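Local coordinates for protein glucose-6-phosphate acetyltransferase 1 (Arabidopsis thaliana, PDB 3T90) that catalyses the transfer of an acetyl group from acetyl-CoA to D-glucosamine 6-phosphate, a step in the biosynthesis of UDP-N-acetylglucosamine, at residues 3-7 / 95-100; 49-54 / 107-111. All coordinates share one frame; numbering follows the deposited sequence.

Interaction 1. Residues 3-7 / 95-100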
loop_
_atom_site.group_PDB
_atom_site.type_symbol
_atom_site.label_atom_id
_atom_site.label_comp_id
_atom_site.label_asym_id
_atom_site.label_seq_id
_atom_site.Cartn_x
_atom_site.Cartn_y
_atom_site.Cartn_z
ATOM N N GLU A 3 -33.183 2.095 10.886
ATOM C CA GLU A 3 -31.850 1.523 10.533
ATOM C C GLU A 3 -30.891 1.438 11.713
ATOM O O GLU A 3 -30.770 2.383 12.485
ATOM C CB GLU A 3 -31.251 2.357 9.421
ATOM C CG GLU A 3 -32.102 2.249 8.182
ATOM C CD GLU A 3 -31.944 3.423 7.240
ATOM O OE1 GLU A 3 -31.234 4.405 7.594
ATOM O OE2 GLU A 3 -32.537 3.335 6.142
ATOM N N THR A 4 -30.159 0.321 11.784
ATOM C CA THR A 4 -29.250 -0.048 12.839
ATOM C C THR A 4 -28.009 -0.621 12.151
ATOM O O THR A 4 -28.163 -1.310 11.163
ATOM C CB THR A 4 -29.905 -1.137 13.700
ATOM O OG1 THR A 4 -31.213 -0.661 14.052
ATOM C CG2 THR A 4 -29.108 -1.395 14.984
ATOM N N PHE A 5 -26.839 -0.312 12.697
ATOM C CA PHE A 5 -25.533 -0.599 12.031
ATOM C C PHE A 5 -24.641 -1.410 12.944
ATOM O O PHE A 5 -24.461 -1.086 14.143
ATOM C CB PHE A 5 -24.856 0.723 11.595
ATOM C CG PHE A 5 -25.693 1.499 10.621
ATOM C CD1 PHE A 5 -25.724 1.172 9.251
ATOM C CD2 PHE A 5 -26.538 2.582 11.047
ATOM C CE1 PHE A 5 -26.508 1.829 8.335
ATOM C CE2 PHE A 5 -27.346 3.241 10.126
ATOM C CZ PHE A 5 -27.337 2.908 8.755
ATOM N N LYS A 6 -24.077 -2.483 12.394
ATOM C CA LYS A 6 -23.141 -3.325 13.123
ATOM C C LYS A 6 -21.774 -3.331 12.420
ATOM O O LYS A 6 -21.684 -3.737 11.219
ATOM C CB LYS A 6 -23.690 -4.741 13.350
ATOM C CG LYS A 6 -24.811 -4.855 14.473
ATOM C CD LYS A 6 -25.288 -6.347 14.689
ATOM C CE LYS A 6 -24.384 -7.200 15.686
ATOM N NZ LYS A 6 -24.571 -8.740 15.657
ATOM N N ILE A 7 -20.742 -2.912 13.153
ATOM C CA ILE A 7 -19.384 -2.902 12.604
ATOM C C ILE A 7 -18.650 -4.203 12.964
ATOM O O ILE A 7 -18.751 -4.689 14.100
ATOM C CB ILE A 7 -18.569 -1.625 13.001
ATOM C CG1 ILE A 7 -17.256 -1.582 12.264
ATOM C CG2 ILE A 7 -18.306 -1.573 14.495
ATOM C CD1 ILE A 7 -16.623 -0.198 12.299
ATOM N N PHE A 95 -26.664 5.778 2.579
ATOM C CA PHE A 95 -26.343 5.906 3.986
ATOM C C PHE A 95 -25.293 6.962 4.203
ATOM O O PHE A 95 -24.585 6.921 5.194
ATOM C CB PHE A 95 -25.863 4.549 4.585
ATOM C CG PHE A 95 -26.928 3.433 4.602
ATOM C CD1 PHE A 95 -28.087 3.546 5.408
ATOM C CD2 PHE A 95 -26.755 2.246 3.863
ATOM C CE1 PHE A 95 -29.030 2.561 5.414
ATOM C CE2 PHE A 95 -27.711 1.237 3.899
ATOM C CZ PHE A 95 -28.863 1.407 4.691
ATOM N N ARG A 96 -25.129 7.892 3.268
ATOM C CA ARG A 96 -24.130 8.945 3.473
ATOM C C ARG A 96 -24.678 9.942 4.523
ATOM O O ARG A 96 -25.880 9.982 4.729
ATOM C CB ARG A 96 -23.633 9.525 2.138
ATOM C CG ARG A 96 -22.935 8.387 1.295
ATOM C CD ARG A 96 -21.908 8.823 0.261
ATOM N NE ARG A 96 -21.545 7.637 -0.489
ATOM C CZ ARG A 96 -21.341 7.536 -1.811
ATOM N NH1 ARG A 96 -21.484 8.619 -2.593
ATOM N NH2 ARG A 96 -21.011 6.317 -2.358
ATOM N N GLY A 97 -23.802 10.576 5.283
ATOM C CA GLY A 97 -24.304 11.475 6.379
ATOM C C GLY A 97 -24.589 10.772 7.715
ATOM O O GLY A 97 -25.007 11.429 8.707
ATOM N N LYS A 98 -24.411 9.444 7.762
ATOM C CA LYS A 98 -24.636 8.634 8.983
ATOM C C LYS A 98 -23.338 8.283 9.770
ATOM O O LYS A 98 -23.332 7.432 10.673
ATOM C CB LYS A 98 -25.491 7.439 8.605
ATOM C CG LYS A 98 -26.885 7.888 8.001
ATOM C CD LYS A 98 -28.054 6.925 8.351
ATOM C CE LYS A 98 -28.141 6.643 9.865
ATOM N NZ LYS A 98 -29.063 7.469 10.742
ATOM N N GLN A 99 -22.273 8.977 9.364
ATOM C CA GLN A 99 -20.990 8.885 9.975
ATOM C C GLN A 99 -20.368 7.474 9.901
ATOM O O GLN A 99 -19.509 7.074 10.699
ATOM C CB GLN A 99 -21.066 9.442 11.387
ATOM C CG GLN A 99 -21.458 10.957 11.429
ATOM C CD GLN A 99 -22.865 11.263 10.927
ATOM O OE1 GLN A 99 -23.803 10.516 11.213
ATOM N NE2 GLN A 99 -23.028 12.397 10.223
ATOM N N LEU A 100 -20.757 6.726 8.874
ATOM C CA LEU A 100 -20.217 5.384 8.729
ATOM C C LEU A 100 -18.767 5.366 8.238
ATOM O O LEU A 100 -17.976 4.509 8.648
ATOM C CB LEU A 100 -21.117 4.566 7.790
ATOM C CG LEU A 100 -22.592 4.376 8.226
ATOM C CD1 LEU A 100 -23.191 3.395 7.242
ATOM C CD2 LEU A 100 -22.705 3.810 9.704
#

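Interaction 2. Residues 49-54 / 107-111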
loop_
_atom_site.group_PDB
_atom_site.type_symbol
_atom_site.label_atom_id
_atom_site.label_comp_id
_atom_site.label_asym_id
_atom_site.label_seq_id
_atom_site.Cartn_x
_atom_site.Cartn_y
_atom_site.Cartn_z
ATOM N N ASP A 49 -3.640 -10.855 10.657
ATOM C CA ASP A 49 -3.756 -9.491 11.085
ATOM C C ASP A 49 -3.046 -8.437 10.196
ATOM O O ASP A 49 -3.223 -7.250 10.393
ATOM C CB ASP A 49 -3.307 -9.372 12.564
ATOM C CG ASP A 49 -4.440 -9.711 13.579
ATOM O OD1 ASP A 49 -4.025 -10.062 14.703
ATOM O OD2 ASP A 49 -5.699 -9.583 13.337
ATOM N N ASP A 50 -2.265 -8.876 9.250
ATOM C CA ASP A 50 -1.592 -7.959 8.318
ATOM C C ASP A 50 -2.524 -7.507 7.169
ATOM O O ASP A 50 -2.138 -6.687 6.351
ATOM C CB ASP A 50 -0.360 -8.620 7.741
ATOM C CG ASP A 50 0.740 -8.780 8.785
ATOM O OD1 ASP A 50 0.964 -7.802 9.500
ATOM O OD2 ASP A 50 1.316 -9.895 8.846
ATOM N N HIS A 51 -3.760 -8.048 7.101
ATOM C CA HIS A 51 -4.689 -7.577 5.982
ATOM C C HIS A 51 -6.122 -7.782 6.472
ATOM O O HIS A 51 -6.572 -8.974 6.318
ATOM C CB HIS A 51 -4.384 -8.332 4.653
ATOM C CG HIS A 51 -4.961 -7.665 3.406
ATOM N ND1 HIS A 51 -4.663 -8.066 2.105
ATOM C CD2 HIS A 51 -5.766 -6.610 3.301
ATOM C CE1 HIS A 51 -5.329 -7.270 1.260
ATOM N NE2 HIS A 51 -6.059 -6.419 1.979
ATOM N N VAL A 52 -6.774 -6.681 6.939
ATOM C CA VAL A 52 -8.115 -6.608 7.622
ATOM C C VAL A 52 -9.121 -5.851 6.699
ATOM O O VAL A 52 -8.767 -4.869 6.068
ATOM C CB VAL A 52 -8.163 -5.768 9.005
ATOM C CG1 VAL A 52 -9.644 -5.348 9.402
ATOM C CG2 VAL A 52 -7.451 -6.448 10.143
ATOM N N ILE A 53 -10.287 -6.453 6.468
ATOM C CA ILE A 53 -11.352 -5.765 5.823
ATOM C C ILE A 53 -12.483 -5.516 6.820
ATOM O O ILE A 53 -12.994 -6.509 7.403
ATOM C CB ILE A 53 -11.891 -6.537 4.624
ATOM C CG1 ILE A 53 -10.707 -6.833 3.667
ATOM C CG2 ILE A 53 -13.061 -5.736 3.970
ATOM C CD1 ILE A 53 -11.125 -7.550 2.400
ATOM N N CYS A 54 -12.874 -4.257 7.040
ATOM C CA CYS A 54 -13.958 -3.897 7.960
ATOM C C CYS A 54 -15.212 -3.723 7.096
ATOM O O CYS A 54 -15.161 -3.141 5.990
ATOM C CB CYS A 54 -13.576 -2.518 8.577
ATOM S SG CYS A 54 -14.872 -1.784 9.569
ATOM N N PHE A 107 -11.898 2.268 12.853
ATOM C CA PHE A 107 -11.659 0.846 13.139
ATOM C C PHE A 107 -10.293 0.381 12.564
ATOM O O PHE A 107 -9.535 -0.337 13.232
ATOM C CB PHE A 107 -12.841 0.056 12.551
ATOM C CG PHE A 107 -12.803 -1.445 12.738
ATOM C CD1 PHE A 107 -13.646 -2.056 13.665
ATOM C CD2 PHE A 107 -12.024 -2.258 11.875
ATOM C CE1 PHE A 107 -13.696 -3.442 13.757
ATOM C CE2 PHE A 107 -12.052 -3.680 11.979
ATOM C CZ PHE A 107 -12.887 -4.293 12.877
ATOM N N LEU A 108 -10.032 0.769 11.292
ATOM C CA LEU A 108 -8.773 0.376 10.712
ATOM C C LEU A 108 -7.581 1.078 11.339
ATOM O O LEU A 108 -6.540 0.412 11.460
ATOM C CB LEU A 108 -8.859 0.713 9.224
ATOM C CG LEU A 108 -10.019 0.050 8.454
ATOM C CD1 LEU A 108 -10.202 0.642 7.046
ATOM C CD2 LEU A 108 -9.739 -1.456 8.296
ATOM N N MET A 109 -7.730 2.337 11.734
ATOM C CA MET A 109 -6.601 3.004 12.431
ATOM C C MET A 109 -6.365 2.336 13.770
ATOM O O MET A 109 -5.207 2.066 14.142
ATOM C CB MET A 109 -6.956 4.448 12.658
ATOM C CG MET A 109 -6.930 5.253 11.394
ATOM S SD MET A 109 -7.524 6.943 11.842
ATOM C CE MET A 109 -6.885 7.643 10.361
ATOM N N ASP A 110 -7.441 1.977 14.446
ATOM C CA ASP A 110 -7.275 1.314 15.760
ATOM C C ASP A 110 -6.523 -0.019 15.607
ATOM O O ASP A 110 -5.603 -0.384 16.336
ATOM C CB ASP A 110 -8.670 1.008 16.389
ATOM C CG ASP A 110 -9.404 2.236 16.903
ATOM O OD1 ASP A 110 -8.807 3.309 17.095
ATOM O OD2 ASP A 110 -10.648 2.066 17.068
ATOM N N HIS A 111 -6.849 -0.792 14.565
ATOM C CA HIS A 111 -6.163 -2.017 14.302
ATOM C C HIS A 111 -4.650 -1.758 14.030
ATOM O O HIS A 111 -3.766 -2.438 14.596
ATOM C CB HIS A 111 -6.802 -2.672 13.034
ATOM C CG HIS A 111 -6.132 -3.949 12.714
ATOM N ND1 HIS A 111 -6.216 -5.078 13.527
ATOM C CD2 HIS A 111 -5.243 -4.249 11.730
ATOM C CE1 HIS A 111 -5.471 -6.033 12.992
ATOM N NE2 HIS A 111 -4.853 -5.552 11.927
#

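Interaction 1. Residues 3-7 / 95-100
Phe5 and Phe95 meet in a T-shaped stack, where the first strand of the GNAT fold passes the loop ahead of helix 100-114. The loop residues Gly97, Lys98 and Gln99, with Leu100 at the start of the helix, are assigned by similarity to acetyl-CoA binding. The edge of Phe5 points at the face of Phe95. The ring centroids are 5.2 Å apart and the planes stand at 87°. The nearest approach is from Phe5 CZ to Phe95 CD1, at 3.5 Å. Leu100 packs on Phe5 from another direction. Its CD2 methyl lies over one face of the Phe5 ring, 4.1 Å from the centroid, as a CH-pi contact. Its CD1 methyl reaches Phe5 CE1 at 3.8 Å. Phe95 and Leu100 are both buried, and Ala65 of strand 63-74 touches Phe5, Phe95 and Leu100. This is the tight part of the contact.

The outer side is looser and faces solvent. No hydrogen bond joins the two segments. Lys98 bends at chi2, chi3 and chi4, which brings its aliphatic chain across Phe5 at about a right angle. CE of Lys98 lies 3.5 Å from CE2 of Phe5. The charged end of Lys98 does not pair with Glu3: Lys98 NZ and Glu3 OE1 are 4.9 Å apart. Any attraction between them is probably weak in this exposed setting. Glu3 instead lays its carboxylate at the edge of Phe95, the two planes 75° apart, with Glu3 CD 3.5 Å from Phe95 CE1.

Interaction 2. Residues 49-54 / 107-111
Strand 51-54 and helix 107-111 run nearly antiparallel, at 155°, with their axes 9.5 Å apart at closest approach. Val52 and Cys54 point toward the helix. Phe107 and His111, one turn apart on the helix, point back at the strand.

At the Cys54 end, Cys54 SG lies over the face of the Phe107 ring, 4.0 Å from its centroid. This is a sulfur-aromatic contact. The CB of Cys54 also touches the ring, and Val52 CG1 comes in at the ring edge, 3.9 Å from Phe107 CE2. Leu108 starts off to one side, but Leu108 CD2 reaches back to the strand and lies 4.0 Å from both Cys54 CB and Val52 CG1.

This is helix-on-sheet packing in the GNAT fold: helix 100-114 covers one face of the central sheet. On the other face, Ile53 touches helix 34-45. Leu108 also packs on Val70 of strand 63-74.

The two methyls of Val52 divide their work. CG1 serves Phe107 and Leu108, while Val52 CG2 sits over the face of His111, 3.4 Å from the ring centroid. With CG anti to the backbone N (chi1 -180°), the His111 ring extends toward the start of the strand. There His111 NE2 donates a nearly straight hydrogen bond of 2.8 Å to Asp49 O, with an N-H...O angle of 169°. The bond lies in the carbonyl plane, on a lone pair, and close to the ring plane. It would hold the imidazole against turning. A leucine in its place has no ring N-H, and Asp49 O would probably be left without this donor and Val52 CG2 without a flat surface to pack on. The side chain of Asp49 only skirts the ring, with Asp49 OD2 3.6 Å from His111 CE1.

How the interactions relate
From the N terminus, 3-7 runs into strand 5-9, the edge strand within this chain. The chain then reaches 49-54, at the start of the neighbouring strand 51-58. After strands 63-74 and 82-91 it comes to 95-100, where interaction 1 closes a loop of 87 intervening residues. Helix 100-114 follows directly, and at 107-111 interaction 2 closes a loop of 52. The two closures cross rather than nest, since their segments alternate. Interaction 1 ties the edge strand to the loop before the helix; interaction 2 ties its neighbour to the helix body. They touch at Ile7, where Ile7 CG1 is 3.6 Å from Cys54 SG.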